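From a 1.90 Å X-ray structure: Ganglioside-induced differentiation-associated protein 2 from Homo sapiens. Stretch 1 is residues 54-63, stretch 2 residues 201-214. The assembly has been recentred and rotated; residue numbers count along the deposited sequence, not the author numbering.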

# COMPACT_ATOMS: atom_id res chain seq x y z
N ASN A 54 6.67 14.96 -3.37
CA ASN A 54 7.09 14.16 -4.51
C ASN A 54 8.30 13.30 -4.25
O ASN A 54 8.47 12.28 -4.92
CB ASN A 54 7.43 15.03 -5.71
CG ASN A 54 6.21 15.62 -6.38
OD1 ASN A 54 5.07 15.51 -5.89
ND2 ASN A 54 6.44 16.24 -7.53
N GLY A 55 9.19 13.79 -3.38
CA GLY A 55 10.41 13.09 -3.04
C GLY A 55 10.17 11.86 -2.17
O GLY A 55 11.03 10.99 -2.09
N LYS A 56 8.99 11.78 -1.56
CA LYS A 56 8.60 10.65 -0.72
C LYS A 56 7.89 9.53 -1.45
O LYS A 56 7.75 8.43 -0.92
CB LYS A 56 7.71 11.16 0.39
CG LYS A 56 8.43 12.22 1.20
CD LYS A 56 7.54 12.82 2.25
CE LYS A 56 8.36 13.75 3.14
NZ LYS A 56 7.69 13.97 4.44
N VAL A 57 7.44 9.78 -2.67
CA VAL A 57 6.67 8.81 -3.41
C VAL A 57 7.58 8.03 -4.34
O VAL A 57 8.43 8.62 -5.03
CB VAL A 57 5.60 9.50 -4.26
CG1 VAL A 57 4.96 8.51 -5.22
CG2 VAL A 57 4.57 10.11 -3.35
N VAL A 58 7.40 6.72 -4.36
CA VAL A 58 8.12 5.82 -5.21
C VAL A 58 7.15 4.87 -5.93
O VAL A 58 6.30 4.23 -5.30
CB VAL A 58 9.12 4.98 -4.39
CG1 VAL A 58 9.88 4.03 -5.28
CG2 VAL A 58 10.06 5.85 -3.55
N LEU A 59 7.29 4.76 -7.25
CA LEU A 59 6.60 3.73 -8.01
C LEU A 59 7.59 2.64 -8.40
O LEU A 59 8.61 2.91 -9.03
CB LEU A 59 5.98 4.31 -9.27
CG LEU A 59 5.27 3.31 -10.20
CD1 LEU A 59 4.07 2.68 -9.53
CD2 LEU A 59 4.79 4.00 -11.47
N TRP A 60 7.28 1.39 -8.04
CA TRP A 60 8.23 0.32 -8.24
C TRP A 60 7.52 -0.89 -8.72
O TRP A 60 6.60 -1.38 -8.05
CB TRP A 60 8.92 -0.02 -6.93
CG TRP A 60 9.83 -1.17 -7.01
CD1 TRP A 60 11.00 -1.23 -7.74
CD2 TRP A 60 9.71 -2.42 -6.33
NE1 TRP A 60 11.60 -2.46 -7.56
CE2 TRP A 60 10.84 -3.20 -6.68
CE3 TRP A 60 8.77 -2.96 -5.44
CZ2 TRP A 60 11.03 -4.49 -6.21
CZ3 TRP A 60 8.96 -4.23 -4.95
CH2 TRP A 60 10.09 -4.99 -5.32
N LYS A 61 7.92 -1.40 -9.88
CA LYS A 61 7.37 -2.65 -10.35
C LYS A 61 8.11 -3.82 -9.72
O LYS A 61 9.27 -4.05 -10.02
CB LYS A 61 7.42 -2.76 -11.89
CG LYS A 61 6.77 -4.06 -12.38
CD LYS A 61 6.26 -3.93 -13.81
CE LYS A 61 7.41 -3.90 -14.81
NZ LYS A 61 8.13 -5.20 -14.80
N GLY A 62 7.45 -4.54 -8.82
CA GLY A 62 8.10 -5.66 -8.11
C GLY A 62 7.22 -6.22 -7.03
O GLY A 62 6.11 -5.72 -6.80
N ASP A 63 7.71 -7.26 -6.37
CA ASP A 63 6.97 -7.98 -5.33
C ASP A 63 7.14 -7.24 -4.00
O ASP A 63 8.25 -7.15 -3.50
CB ASP A 63 7.52 -9.41 -5.23
CG ASP A 63 6.70 -10.31 -4.32
OD1 ASP A 63 5.93 -9.83 -3.44
OD2 ASP A 63 6.82 -11.56 -4.51
N ILE A 201 7.55 10.75 7.64
CA ILE A 201 7.66 9.64 6.71
C ILE A 201 8.65 9.98 5.63
O ILE A 201 8.64 11.07 5.09
CB ILE A 201 6.28 9.30 6.12
CG1 ILE A 201 5.36 8.84 7.25
CG2 ILE A 201 6.38 8.21 5.06
CD1 ILE A 201 4.09 8.16 6.82
N GLU A 202 9.54 9.05 5.34
CA GLU A 202 10.53 9.26 4.35
C GLU A 202 10.05 8.77 2.99
O GLU A 202 10.28 9.44 1.99
CB GLU A 202 11.84 8.55 4.74
CG GLU A 202 12.44 9.10 6.04
CD GLU A 202 13.68 8.34 6.50
OE1 GLU A 202 14.08 7.35 5.86
OE2 GLU A 202 14.27 8.74 7.52
N LYS A 203 9.40 7.60 2.94
CA LYS A 203 9.06 6.98 1.66
C LYS A 203 7.74 6.20 1.72
O LYS A 203 7.42 5.54 2.73
CB LYS A 203 10.16 6.03 1.17
CG LYS A 203 11.50 6.66 0.78
CD LYS A 203 11.41 7.60 -0.41
CE LYS A 203 12.61 8.56 -0.43
NZ LYS A 203 13.83 7.77 -0.74
N VAL A 204 6.96 6.36 0.67
CA VAL A 204 5.80 5.53 0.40
C VAL A 204 6.07 4.90 -0.95
O VAL A 204 6.36 5.60 -1.93
CB VAL A 204 4.49 6.32 0.40
CG1 VAL A 204 3.34 5.45 -0.09
CG2 VAL A 204 4.20 6.84 1.79
N VAL A 205 6.04 3.56 -0.99
CA VAL A 205 6.30 2.83 -2.19
C VAL A 205 5.02 2.17 -2.64
O VAL A 205 4.42 1.40 -1.89
CB VAL A 205 7.37 1.74 -2.02
CG1 VAL A 205 7.60 1.00 -3.32
CG2 VAL A 205 8.66 2.33 -1.52
N PHE A 206 4.63 2.49 -3.87
CA PHE A 206 3.57 1.77 -4.55
C PHE A 206 4.21 0.65 -5.37
O PHE A 206 4.76 0.92 -6.43
CB PHE A 206 2.79 2.72 -5.44
CG PHE A 206 2.08 3.82 -4.70
CD1 PHE A 206 0.90 3.57 -4.02
CD2 PHE A 206 2.54 5.13 -4.76
CE1 PHE A 206 0.22 4.59 -3.36
CE2 PHE A 206 1.86 6.16 -4.11
CZ PHE A 206 0.70 5.89 -3.40
N ALA A 207 4.18 -0.57 -4.82
CA ALA A 207 4.61 -1.78 -5.49
C ALA A 207 3.53 -2.27 -6.44
O ALA A 207 2.39 -2.55 -6.02
CB ALA A 207 4.91 -2.87 -4.49
N VAL A 208 3.87 -2.38 -7.72
CA VAL A 208 2.90 -2.75 -8.76
C VAL A 208 3.39 -3.93 -9.59
O VAL A 208 4.56 -4.25 -9.59
CB VAL A 208 2.56 -1.57 -9.67
CG1 VAL A 208 1.90 -0.45 -8.87
CG2 VAL A 208 3.77 -1.04 -10.45
N SER A 209 2.47 -4.61 -10.27
CA SER A 209 2.85 -5.61 -11.28
C SER A 209 2.56 -5.01 -12.64
O SER A 209 2.14 -3.87 -12.75
CB SER A 209 2.05 -6.90 -11.10
OG SER A 209 0.69 -6.69 -11.42
N ASP A 210 2.82 -5.78 -13.70
CA ASP A 210 2.58 -5.29 -15.07
C ASP A 210 1.13 -4.94 -15.29
O ASP A 210 0.81 -4.02 -16.03
CB ASP A 210 3.05 -6.33 -16.10
CG ASP A 210 4.57 -6.42 -16.18
OD1 ASP A 210 5.22 -5.40 -16.49
OD2 ASP A 210 5.11 -7.52 -15.91
N LEU A 211 0.24 -5.67 -14.61
CA LEU A 211 -1.17 -5.37 -14.67
C LEU A 211 -1.47 -3.89 -14.35
O LEU A 211 -2.24 -3.24 -15.07
CB LEU A 211 -1.92 -6.33 -13.73
CG LEU A 211 -3.45 -6.24 -13.62
CD1 LEU A 211 -4.15 -6.45 -14.96
CD2 LEU A 211 -3.96 -7.25 -12.60
N GLU A 212 -0.84 -3.33 -13.30
CA GLU A 212 -1.23 -2.00 -12.79
C GLU A 212 -0.32 -0.84 -13.14
O GLU A 212 -0.76 0.30 -13.09
CB GLU A 212 -1.40 -2.03 -11.25
CG GLU A 212 -2.29 -3.15 -10.73
CD GLU A 212 -1.50 -4.34 -10.25
OE1 GLU A 212 -0.32 -4.47 -10.64
OE2 GLU A 212 -2.07 -5.13 -9.46
N GLU A 213 0.94 -1.12 -13.48
CA GLU A 213 1.95 -0.06 -13.67
C GLU A 213 1.49 1.11 -14.55
O GLU A 213 1.61 2.28 -14.17
CB GLU A 213 3.26 -0.68 -14.24
CG GLU A 213 4.39 0.31 -14.44
CD GLU A 213 5.70 -0.36 -14.86
OE1 GLU A 213 5.67 -1.32 -15.66
OE2 GLU A 213 6.77 0.08 -14.39
N GLY A 214 0.97 0.81 -15.74
CA GLY A 214 0.55 1.86 -16.69
C GLY A 214 -0.48 2.82 -16.12
O GLY A 214 -0.40 4.02 -16.32

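Parallel strands far apart in sequence illustrate how a regular backbone ladder lets side chains sort themselves onto two faces. Here strands 57-61 and 203-208 pair in register, Val57 beside Val204 through Lys61 beside Val208, and the apolar contacts follow from that alternation. On one face, Leu59 CD1 packs 3.8 Å from Val208 CG2 and 4.3 Å from Phe206 CB, while Val57 CG1 meets the edge of the Phe206 ring, 4.0 Å from CE2. On the other, Val58 CB lies 3.9 Å from Val205 CG2. Trp60 continues this row: its CB is 4.0 Å from Val205 CG1, and its CE3 is 4.0 Å from Ala207 CB, which sits at the edge of the indole, near its plane.

Between the faces runs the ladder itself. Val58 and Trp60 each bond through both N and O, bracketing their partners as parallel pairing requires: Val58 N donates to Val204 O (2.9 Å) and Val58 O accepts from Phe206 N (2.8 Å), then Trp60 N donates to Phe206 O (3.0 Å) and Trp60 O accepts from Val208 N (2.9 Å). The carbonyls also receive CA-H contacts, as from Ala207 CA to Trp60 O at 3.3 Å.

The ladder continues on both sides of these pairs. Lys56 O accepts from Val204 N at 2.7 Å, and Gly62 N donates to Val208 O at 3.0 Å. Beyond these bonds the contact turns polar. Lys56 NZ reaches Ile201 O at 3.1 Å, although the position of this amine is less certain. At the other end, Lys61 bends through p rotamers at chi3 and chi4, and its NZ forms a salt bridge with Asp210 OD1 at 3.4 Å. Its CE also lies 3.2 Å from Glu213 OE1, so the aliphatic chain approaches a second carboxylate at this exposed margin.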